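Local coordinates for protein prophenoloxidase b (Marsupenaeus japonicus, PDB 3WKY) that probably oxidises phenols at a type 3 dicopper site, as a hemolymph prophenoloxidase of the hemocyanin and tyrosinase family, at residues A[214-224]-A[622-633]; A[66-74]-A[377-385]. All coordinates share one frame; numbering follows the deposited sequence. Where two conformers were deposited one is given.

Interaction 1 (A[214-224]-A[622-633]); sequences DRDRRGELFYY and PDQPIPDPWPMG
Arg217 reaches the loop 622-633 through two backbone carbonyls: NH1 donates to Asp628 O at 2.8 Å, in the carbonyl plane, and NH2 to Trp630 O on a straighter path (N-H...O 167°), from above that carbonyl's plane. Both acceptors lie near the guanidinium plane, while Ile626 CG2 sits over one face. Glu220 helps hold the group's rotation, its OE1 accepting from Arg217 NE at 2.8 Å in a salt bridge. With CG anti to its backbone N (chi1 178°) and the chain extended, Glu220 carries its carboxylate to the loop, where OE2 accepts from Met632 N at 2.8 Å. Ile626 N donates to the anti lone pair of Asp216 OD2 at 2.7 Å, and water 1 joins that oxygen to Arg217 NH1. Met632 lies across the helix start: CB stands over the Tyr224 ring in a CH-pi contact, 3.7 Å from its centroid, and SD touches Leu221 CD1 at 3.6 Å. Farther back, Pro622 CB covers one face of the Arg215 guanidinium, whose NH2 forms a salt bridge with Glu122. The contact thus joins the N-terminal end of helix 218-239 to a loop of the ig-like domain, with helix 334-343 beside Arg217 and Glu220 and strand 501-509 against Tyr224 and Trp630.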
loop_
_atom_site.group_PDB
_atom_site.type_symbol
_atom_site.label_atom_id
_atom_site.label_comp_id
_atom_site.label_asym_id
_atom_site.label_seq_id
_atom_site.Cartn_x
_atom_site.Cartn_y
_atom_site.Cartn_z
ATOM N N ASP A 214 34.216 -6.824 -36.537
ATOM C CA ASP A 214 35.387 -5.970 -36.372
ATOM C C ASP A 214 35.932 -5.961 -34.944
ATOM O O ASP A 214 36.947 -5.322 -34.659
ATOM C CB ASP A 214 35.089 -4.560 -36.874
ATOM C CG ASP A 214 34.921 -4.516 -38.380
ATOM O OD1 ASP A 214 34.970 -5.599 -39.011
ATOM O OD2 ASP A 214 34.737 -3.410 -38.928
ATOM N N ARG A 215 35.249 -6.674 -34.052
ATOM C CA ARG A 215 35.809 -7.000 -32.744
ATOM C C ARG A 215 35.700 -8.510 -32.519
ATOM O O ARG A 215 34.873 -9.186 -33.135
ATOM C CB ARG A 215 35.101 -6.229 -31.622
ATOM C CG ARG A 215 35.297 -4.709 -31.659
ATOM C CD ARG A 215 36.756 -4.293 -31.437
ATOM N NE ARG A 215 36.899 -2.837 -31.425
ATOM C CZ ARG A 215 36.989 -2.093 -32.522
ATOM N NH1 ARG A 215 36.960 -2.671 -33.717
ATOM N NH2 ARG A 215 37.109 -0.774 -32.432
ATOM N N ASP A 216 36.553 -9.042 -31.656
ATOM C CA ASP A 216 36.488 -10.448 -31.305
ATOM C C ASP A 216 35.915 -10.528 -29.892
ATOM O O ASP A 216 36.464 -9.904 -28.977
ATOM C CB ASP A 216 37.910 -11.046 -31.347
ATOM C CG ASP A 216 37.943 -12.541 -31.051
ATOM O OD1 ASP A 216 37.088 -13.287 -31.571
ATOM O OD2 ASP A 216 38.853 -12.984 -30.311
ATOM N N ARG A 217 34.814 -11.265 -29.721
ATOM C CA ARG A 217 34.260 -11.538 -28.387
ATOM C C ARG A 217 33.926 -10.257 -27.624
ATOM O O ARG A 217 34.186 -10.143 -26.417
ATOM C CB ARG A 217 35.219 -12.443 -27.593
ATOM C CG ARG A 217 35.387 -13.805 -28.272
ATOM C CD ARG A 217 36.646 -14.552 -27.825
ATOM N NE ARG A 217 36.587 -14.929 -26.417
ATOM C CZ ARG A 217 37.546 -15.594 -25.775
ATOM N NH1 ARG A 217 38.663 -15.966 -26.410
ATOM N NH2 ARG A 217 37.394 -15.879 -24.489
ATOM N N ARG A 218 33.353 -9.289 -28.339
ATOM C CA ARG A 218 33.075 -7.973 -27.754
ATOM C C ARG A 218 31.991 -8.053 -26.673
ATOM O O ARG A 218 32.034 -7.318 -25.684
ATOM C CB ARG A 218 32.625 -6.977 -28.832
ATOM C CG ARG A 218 32.770 -5.494 -28.416
ATOM C CD ARG A 218 31.891 -4.583 -29.274
ATOM N NE ARG A 218 30.498 -4.997 -29.110
ATOM C CZ ARG A 218 29.748 -4.674 -28.062
ATOM N NH1 ARG A 218 30.222 -3.867 -27.121
ATOM N NH2 ARG A 218 28.513 -5.140 -27.970
ATOM N N GLY A 219 31.010 -8.919 -26.890
ATOM C CA GLY A 219 29.957 -9.140 -25.908
ATOM C C GLY A 219 30.510 -9.748 -24.638
ATOM O O GLY A 219 30.105 -9.395 -23.527
ATOM N N GLU A 220 31.458 -10.672 -24.792
ATOM C CA GLU A 220 32.102 -11.247 -23.634
ATOM C C GLU A 220 32.966 -10.210 -22.912
ATOM O O GLU A 220 33.040 -10.194 -21.674
ATOM C CB GLU A 220 32.939 -12.473 -24.043
ATOM C CG GLU A 220 33.682 -13.091 -22.886
ATOM C CD GLU A 220 34.456 -14.312 -23.316
ATOM O OE1 GLU A 220 34.482 -14.570 -24.546
ATOM O OE2 GLU A 220 35.009 -15.018 -22.437
ATOM N N LEU A 221 33.621 -9.339 -23.677
ATOM C CA LEU A 221 34.443 -8.297 -23.075
ATOM C C LEU A 221 33.574 -7.291 -22.325
ATOM O O LEU A 221 33.990 -6.763 -21.295
ATOM C CB LEU A 221 35.271 -7.575 -24.143
ATOM C CG LEU A 221 36.458 -6.742 -23.650
ATOM C CD1 LEU A 221 37.605 -7.625 -23.129
ATOM C CD2 LEU A 221 36.962 -5.825 -24.767
ATOM N N PHE A 222 32.384 -7.013 -22.865
ATOM C CA PHE A 222 31.407 -6.179 -22.153
ATOM C C PHE A 222 31.142 -6.775 -20.767
ATOM O O PHE A 222 31.290 -6.093 -19.747
ATOM C CB PHE A 222 30.121 -6.056 -22.957
ATOM C CG PHE A 222 29.009 -5.376 -22.208
ATOM C CD1 PHE A 222 29.062 -4.019 -21.963
ATOM C CD2 PHE A 222 27.927 -6.108 -21.734
ATOM C CE1 PHE A 222 28.042 -3.380 -21.256
ATOM C CE2 PHE A 222 26.887 -5.470 -21.033
ATOM C CZ PHE A 222 26.953 -4.117 -20.797
ATOM N N TYR A 223 30.787 -8.056 -20.730
ATOM C CA TYR A 223 30.652 -8.767 -19.463
ATOM C C TYR A 223 31.893 -8.629 -18.589
ATOM O O TYR A 223 31.791 -8.273 -17.416
ATOM C CB TYR A 223 30.374 -10.255 -19.706
ATOM C CG TYR A 223 30.919 -11.144 -18.620
ATOM C CD1 TYR A 223 30.350 -11.152 -17.346
ATOM C CD2 TYR A 223 32.003 -11.994 -18.864
ATOM C CE1 TYR A 223 30.858 -11.980 -16.332
ATOM C CE2 TYR A 223 32.506 -12.815 -17.864
ATOM C CZ TYR A 223 31.929 -12.808 -16.606
ATOM O OH TYR A 223 32.427 -13.631 -15.614
ATOM N N TYR A 224 33.064 -8.920 -19.157
ATOM C CA TYR A 224 34.268 -9.084 -18.359
ATOM C C TYR A 224 34.746 -7.782 -17.741
ATOM O O TYR A 224 35.099 -7.748 -16.568
ATOM C CB TYR A 224 35.384 -9.695 -19.209
ATOM C CG TYR A 224 36.588 -10.120 -18.399
ATOM C CD1 TYR A 224 36.464 -11.057 -17.376
ATOM C CD2 TYR A 224 37.852 -9.602 -18.672
ATOM C CE1 TYR A 224 37.583 -11.479 -16.637
ATOM C CE2 TYR A 224 38.977 -10.014 -17.931
ATOM C CZ TYR A 224 38.829 -10.947 -16.925
ATOM O OH TYR A 224 39.936 -11.353 -16.198
ATOM N N PRO A 622 41.448 -3.542 -30.980
ATOM C CA PRO A 622 40.427 -3.430 -32.026
ATOM C C PRO A 622 40.712 -4.319 -33.232
ATOM O O PRO A 622 39.782 -4.865 -33.829
ATOM C CB PRO A 622 40.512 -1.953 -32.436
ATOM C CG PRO A 622 41.053 -1.258 -31.223
ATOM C CD PRO A 622 42.011 -2.232 -30.604
ATOM N N ASP A 623 41.987 -4.479 -33.572
ATOM C CA ASP A 623 42.348 -5.138 -34.820
ATOM C C ASP A 623 42.872 -6.564 -34.641
ATOM O O ASP A 623 43.308 -7.180 -35.608
ATOM C CB ASP A 623 43.396 -4.303 -35.554
ATOM C CG ASP A 623 44.693 -4.174 -34.767
ATOM O OD1 ASP A 623 44.644 -4.118 -33.514
ATOM O OD2 ASP A 623 45.766 -4.129 -35.403
ATOM N N GLN A 624 42.840 -7.084 -33.418
ATOM C CA GLN A 624 43.386 -8.419 -33.148
ATOM C C GLN A 624 42.393 -9.276 -32.373
ATOM O O GLN A 624 41.683 -8.768 -31.511
ATOM C CB GLN A 624 44.678 -8.320 -32.331
ATOM C CG GLN A 624 45.886 -7.773 -33.075
ATOM C CD GLN A 624 47.119 -7.693 -32.184
ATOM O OE1 GLN A 624 47.228 -8.410 -31.185
ATOM N NE2 GLN A 624 48.048 -6.808 -32.534
ATOM N N PRO A 625 42.348 -10.584 -32.669
ATOM C CA PRO A 625 41.514 -11.479 -31.859
ATOM C C PRO A 625 42.053 -11.622 -30.436
ATOM O O PRO A 625 43.232 -11.354 -30.192
ATOM C CB PRO A 625 41.622 -12.817 -32.594
ATOM C CG PRO A 625 42.910 -12.734 -33.349
ATOM C CD PRO A 625 43.025 -11.297 -33.767
ATOM N N ILE A 626 41.187 -12.006 -29.500
ATOM C CA ILE A 626 41.628 -12.416 -28.171
ATOM C C ILE A 626 42.525 -13.649 -28.368
ATOM O O ILE A 626 42.090 -14.655 -28.934
ATOM C CB ILE A 626 40.420 -12.777 -27.269
ATOM C CG1 ILE A 626 39.326 -11.701 -27.351
ATOM C CG2 ILE A 626 40.864 -13.010 -25.819
ATOM C CD1 ILE A 626 39.528 -10.539 -26.419
ATOM N N PRO A 627 43.787 -13.574 -27.926
ATOM C CA PRO A 627 44.740 -14.641 -28.272
ATOM C C PRO A 627 44.358 -15.977 -27.626
ATOM O O PRO A 627 44.399 -17.048 -28.239
ATOM C CB PRO A 627 46.063 -14.143 -27.667
ATOM C CG PRO A 627 45.815 -12.721 -27.217
ATOM C CD PRO A 627 44.346 -12.617 -26.959
ATOM N N ASP A 628 43.967 -15.865 -26.368
ATOM C CA ASP A 628 43.663 -16.965 -25.466
ATOM C C ASP A 628 42.286 -17.563 -25.780
ATOM O O ASP A 628 41.288 -16.842 -25.805
ATOM C CB ASP A 628 43.692 -16.356 -24.062
ATOM C CG ASP A 628 43.446 -17.352 -22.969
ATOM O OD1 ASP A 628 43.453 -18.567 -23.246
ATOM O OD2 ASP A 628 43.254 -16.896 -21.816
ATOM N N PRO A 629 42.215 -18.883 -26.026
ATOM C CA PRO A 629 40.897 -19.462 -26.312
ATOM C C PRO A 629 40.026 -19.653 -25.058
ATOM O O PRO A 629 38.814 -19.828 -25.212
ATOM C CB PRO A 629 41.238 -20.823 -26.921
ATOM C CG PRO A 629 42.546 -21.185 -26.286
ATOM C CD PRO A 629 43.293 -19.889 -26.117
ATOM N N TRP A 630 40.611 -19.608 -23.863
ATOM C CA TRP A 630 39.844 -19.832 -22.633
ATOM C C TRP A 630 38.900 -18.659 -22.380
ATOM O O TRP A 630 39.180 -17.533 -22.801
ATOM C CB TRP A 630 40.781 -20.049 -21.441
ATOM C CG TRP A 630 41.558 -21.343 -21.572
ATOM C CD1 TRP A 630 42.876 -21.473 -21.895
ATOM C CD2 TRP A 630 41.047 -22.677 -21.405
ATOM N NE1 TRP A 630 43.225 -22.810 -21.935
ATOM C CE2 TRP A 630 42.122 -23.570 -21.638
ATOM C CE3 TRP A 630 39.792 -23.205 -21.075
ATOM C CZ2 TRP A 630 41.972 -24.961 -21.564
ATOM C CZ3 TRP A 630 39.643 -24.586 -20.993
ATOM C CH2 TRP A 630 40.736 -25.452 -21.237
ATOM N N PRO A 631 37.764 -18.913 -21.711
ATOM C CA PRO A 631 36.866 -17.776 -21.450
ATOM C C PRO A 631 37.569 -16.714 -20.601
ATOM O O PRO A 631 38.448 -17.057 -19.803
ATOM C CB PRO A 631 35.728 -18.415 -20.645
ATOM C CG PRO A 631 35.675 -19.830 -21.136
ATOM C CD PRO A 631 37.160 -20.203 -21.321
ATOM N N MET A 632 37.219 -15.443 -20.777
ATOM C CA MET A 632 37.831 -14.393 -19.963
ATOM C C MET A 632 37.518 -14.619 -18.483
ATOM O O MET A 632 36.351 -14.834 -18.109
ATOM C CB MET A 632 37.325 -13.020 -20.403
ATOM C CG MET A 632 37.678 -12.706 -21.864
ATOM S SD MET A 632 37.006 -11.115 -22.369
ATOM C CE MET A 632 36.815 -11.400 -24.124
ATOM N N GLY A 633 38.558 -14.577 -17.650
ATOM C CA GLY A 633 38.411 -14.818 -16.228
ATOM C C GLY A 633 38.582 -16.278 -15.829
ATOM O O GLY A 633 38.457 -16.610 -14.652
HETATM O O HOH W 1 39.729 -15.375 -29.108
HETATM O O HOH W 2 39.074 -7.381 -32.011
HETATM O O HOH W 3 34.097 -15.114 -19.850
HETATM O O HOH W 4 35.075 -13.710 -15.661
#

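Interaction 2 (A[66-74]-A[377-385]); sequences GIPFFAFNK and TSGVMGAVE. With CUO (Cu2-o2 cluster), chain J.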
loop_
_atom_site.group_PDB
_atom_site.type_symbol
_atom_site.label_atom_id
_atom_site.label_comp_id
_atom_site.label_asym_id
_atom_site.label_seq_id
_atom_site.Cartn_x
_atom_site.Cartn_y
_atom_site.Cartn_z
ATOM N N GLY A 66 24.610 21.867 -28.006
ATOM C CA GLY A 66 24.092 22.266 -26.707
ATOM C C GLY A 66 23.558 21.164 -25.808
ATOM O O GLY A 66 22.927 21.449 -24.783
ATOM N N ILE A 67 23.793 19.911 -26.191
ATOM C CA ILE A 67 23.438 18.773 -25.346
ATOM C C ILE A 67 24.615 17.805 -25.340
ATOM O O ILE A 67 25.468 17.862 -26.233
ATOM C CB ILE A 67 22.163 18.034 -25.834
ATOM C CG1 ILE A 67 22.367 17.442 -27.229
ATOM C CG2 ILE A 67 20.928 18.959 -25.790
ATOM C CD1 ILE A 67 21.206 16.571 -27.701
ATOM N N PRO A 68 24.674 16.918 -24.333
ATOM C CA PRO A 68 25.762 15.931 -24.318
ATOM C C PRO A 68 25.615 14.871 -25.408
ATOM O O PRO A 68 24.559 14.767 -26.039
ATOM C CB PRO A 68 25.609 15.266 -22.938
ATOM C CG PRO A 68 24.831 16.243 -22.110
ATOM C CD PRO A 68 23.892 16.904 -23.082
ATOM N N PHE A 69 26.678 14.093 -25.626
ATOM C CA PHE A 69 26.582 12.852 -26.388
ATOM C C PHE A 69 25.992 11.785 -25.470
ATOM O O PHE A 69 26.612 11.394 -24.466
ATOM C CB PHE A 69 27.981 12.413 -26.865
ATOM C CG PHE A 69 28.066 10.977 -27.322
ATOM C CD1 PHE A 69 27.172 10.465 -28.249
ATOM C CD2 PHE A 69 29.087 10.145 -26.850
ATOM C CE1 PHE A 69 27.257 9.146 -28.669
ATOM C CE2 PHE A 69 29.187 8.828 -27.277
ATOM C CZ PHE A 69 28.273 8.321 -28.183
ATOM N N PHE A 70 24.796 11.318 -25.809
ATOM C CA PHE A 70 24.119 10.304 -25.013
ATOM C C PHE A 70 24.425 8.926 -25.580
ATOM O O PHE A 70 23.720 8.414 -26.457
ATOM C CB PHE A 70 22.623 10.596 -24.982
ATOM C CG PHE A 70 22.284 11.839 -24.217
ATOM C CD1 PHE A 70 22.807 12.045 -22.949
ATOM C CD2 PHE A 70 21.493 12.825 -24.782
ATOM C CE1 PHE A 70 22.515 13.201 -22.240
ATOM C CE2 PHE A 70 21.195 13.977 -24.079
ATOM C CZ PHE A 70 21.709 14.167 -22.812
ATOM N N ALA A 71 25.504 8.336 -25.066
ATOM C CA ALA A 71 26.115 7.170 -25.672
ATOM C C ALA A 71 25.208 5.945 -25.766
ATOM O O ALA A 71 25.394 5.104 -26.646
ATOM C CB ALA A 71 27.413 6.830 -24.944
ATOM N N PHE A 72 24.219 5.843 -24.879
ATOM C CA PHE A 72 23.378 4.644 -24.843
ATOM C C PHE A 72 22.164 4.782 -25.740
ATOM O O PHE A 72 21.425 3.814 -25.950
ATOM C CB PHE A 72 22.948 4.331 -23.400
ATOM C CG PHE A 72 24.103 4.246 -22.447
ATOM C CD1 PHE A 72 24.859 3.090 -22.363
ATOM C CD2 PHE A 72 24.463 5.342 -21.665
ATOM C CE1 PHE A 72 25.941 3.022 -21.514
ATOM C CE2 PHE A 72 25.546 5.279 -20.813
ATOM C CZ PHE A 72 26.280 4.111 -20.730
ATOM N N ASN A 73 21.968 5.990 -26.260
ATOM C CA ASN A 73 20.839 6.297 -27.124
ATOM C C ASN A 73 21.164 5.954 -28.576
ATOM O O ASN A 73 22.225 6.325 -29.092
ATOM C CB ASN A 73 20.464 7.774 -26.982
ATOM C CG ASN A 73 19.420 8.210 -27.994
ATOM O OD1 ASN A 73 19.750 8.611 -29.115
ATOM N ND2 ASN A 73 18.150 8.138 -27.602
ATOM N N LYS A 74 20.255 5.240 -29.233
ATOM C CA LYS A 74 20.477 4.730 -30.590
ATOM C C LYS A 74 20.793 5.822 -31.617
ATOM O O LYS A 74 21.672 5.667 -32.467
ATOM C CB LYS A 74 19.253 3.938 -31.046
ATOM C CG LYS A 74 19.362 3.353 -32.445
ATOM C CD LYS A 74 17.999 2.908 -32.946
ATOM C CE LYS A 74 18.121 1.964 -34.132
ATOM N NZ LYS A 74 16.799 1.718 -34.778
ATOM N N THR A 377 17.166 18.253 -18.923
ATOM C CA THR A 377 18.356 17.538 -19.358
ATOM C C THR A 377 18.352 16.085 -18.833
ATOM O O THR A 377 17.531 15.724 -18.001
ATOM C CB THR A 377 19.622 18.280 -18.831
ATOM O OG1 THR A 377 19.482 18.536 -17.423
ATOM C CG2 THR A 377 19.797 19.619 -19.533
ATOM N N SER A 378 19.260 15.253 -19.323
ATOM C CA SER A 378 19.394 13.889 -18.805
ATOM C C SER A 378 20.302 13.867 -17.574
ATOM O O SER A 378 21.087 14.796 -17.350
ATOM C CB SER A 378 19.953 12.965 -19.882
ATOM O OG SER A 378 20.434 11.745 -19.329
ATOM N N GLY A 379 20.184 12.821 -16.759
ATOM C CA GLY A 379 21.099 12.646 -15.640
ATOM C C GLY A 379 22.376 11.976 -16.137
ATOM O O GLY A 379 22.450 11.590 -17.307
ATOM N N VAL A 380 23.372 11.842 -15.262
ATOM C CA VAL A 380 24.688 11.325 -15.666
ATOM C C VAL A 380 24.707 9.873 -16.154
ATOM O O VAL A 380 25.649 9.464 -16.846
ATOM C CB VAL A 380 25.760 11.519 -14.569
ATOM C CG1 VAL A 380 25.975 13.007 -14.297
ATOM C CG2 VAL A 380 25.391 10.766 -13.269
ATOM N N MET A 381 23.684 9.090 -15.822
ATOM C CA MET A 381 23.618 7.706 -16.320
ATOM C C MET A 381 23.483 7.649 -17.840
ATOM O O MET A 381 23.721 6.606 -18.444
ATOM C CB MET A 381 22.462 6.930 -15.674
ATOM C CG MET A 381 22.807 6.391 -14.297
ATOM S SD MET A 381 24.046 5.061 -14.365
ATOM C CE MET A 381 23.051 3.686 -14.933
ATOM N N GLY A 382 23.109 8.775 -18.447
ATOM C CA GLY A 382 22.948 8.845 -19.893
ATOM C C GLY A 382 24.243 8.999 -20.705
ATOM O O GLY A 382 24.193 8.987 -21.934
ATOM N N ALA A 383 25.393 9.127 -20.043
ATOM C CA ALA A 383 26.650 9.398 -20.768
ATOM C C ALA A 383 27.792 8.546 -20.240
ATOM O O ALA A 383 27.928 8.397 -19.029
ATOM C CB ALA A 383 27.008 10.872 -20.648
ATOM N N VAL A 384 28.635 8.012 -21.128
ATOM C CA VAL A 384 29.667 7.075 -20.671
ATOM C C VAL A 384 30.755 7.717 -19.839
ATOM O O VAL A 384 31.375 7.052 -19.008
ATOM C CB VAL A 384 30.306 6.247 -21.830
ATOM C CG1 VAL A 384 29.306 5.237 -22.378
ATOM C CG2 VAL A 384 30.801 7.160 -22.945
ATOM N N GLU A 385 31.015 8.999 -20.062
ATOM C CA GLU A 385 32.087 9.645 -19.316
ATOM C C GLU A 385 31.640 10.108 -17.934
ATOM O O GLU A 385 32.474 10.540 -17.134
ATOM C CB GLU A 385 32.725 10.796 -20.120
ATOM C CG GLU A 385 31.860 12.054 -20.275
ATOM C CD GLU A 385 30.769 11.944 -21.331
ATOM O OE1 GLU A 385 30.453 10.833 -21.821
ATOM O OE2 GLU A 385 30.208 12.999 -21.684
HETATM CU CU1 CUO J . 29.805 0.624 -19.273
HETATM CU CU2 CUO J . 26.307 0.356 -18.459
HETATM O O1 CUO J . 27.861 0.423 -19.688
HETATM O O2 CUO J . 27.946 1.770 -18.723
HETATM O O HOH W 5 28.611 9.671 -23.488
HETATM O O HOH W 6 22.397 7.664 -23.476
#
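Phe70 CA lies 3.3 Å from Gly382 O in a CA-H...O contact, where a type I turn from Phe70 to Asn73 meets the 3-10 segment 380-382 and the residues after it. The backbone register agrees, the CA atoms of Phe70 and Ala383 being 5.0 Å apart. Water 6 links the same carbonyl oxygen to Phe72 N, donating to Gly382 O at 2.7 Å and accepting from the amide. A second water, water 5, joins Phe69 O, Val384 N and Glu385 OE1, so two waters carry polar links between the segments.

Of the side chains, Phe70 turns its ring edge to Gly382 O and sets CE1 against Ser378 CB at 3.5 Å. Ala71 CB packs on Val384 CG1, which also meets Phe72 CZ at 3.6 Å. With CG anti to its carbonyl carbon (chi1 -53°), Phe72 sends its ring along the 381-384 backbone: CE2 lies 3.3 Å from Met381 O, and Ala383 N sits at the ring edge, near its plane.

The same Phe72 CZ that meets Val384 also lies 3.5 Å from O2 of the copper-oxygen cluster. Met381 O and Val384 O accept from ND1 of His361 and His199, both in the cluster pocket. Segment 377-385 thus probably helps orient two pocket histidines, while Phe72 sets a hydrocarbon edge against the bound oxygen, consistent with a placeholder at the active site.

Both contacts join the copper-containing domain to another part of the chain, interaction 1 to the ig-like domain and interaction 2 to the all-alpha domain. Their centres lie 26 Å apart and their nearest atoms about 7 Å, without touching; along the sequence their segments alternate. They approach the dicopper site differently. Interaction 2 supplies Phe72 to the cluster pocket itself, whereas in interaction 1 the side chain of Leu221 remains about 11 Å from the cluster. Helix 218-239, which starts in interaction 1, nevertheless carries the pocket residue His226, and the backbone O of Phe222 accepts from its ND1. One pocket histidine is thus bonded by a carbonyl of 214-224 and two by carbonyls of 377-385.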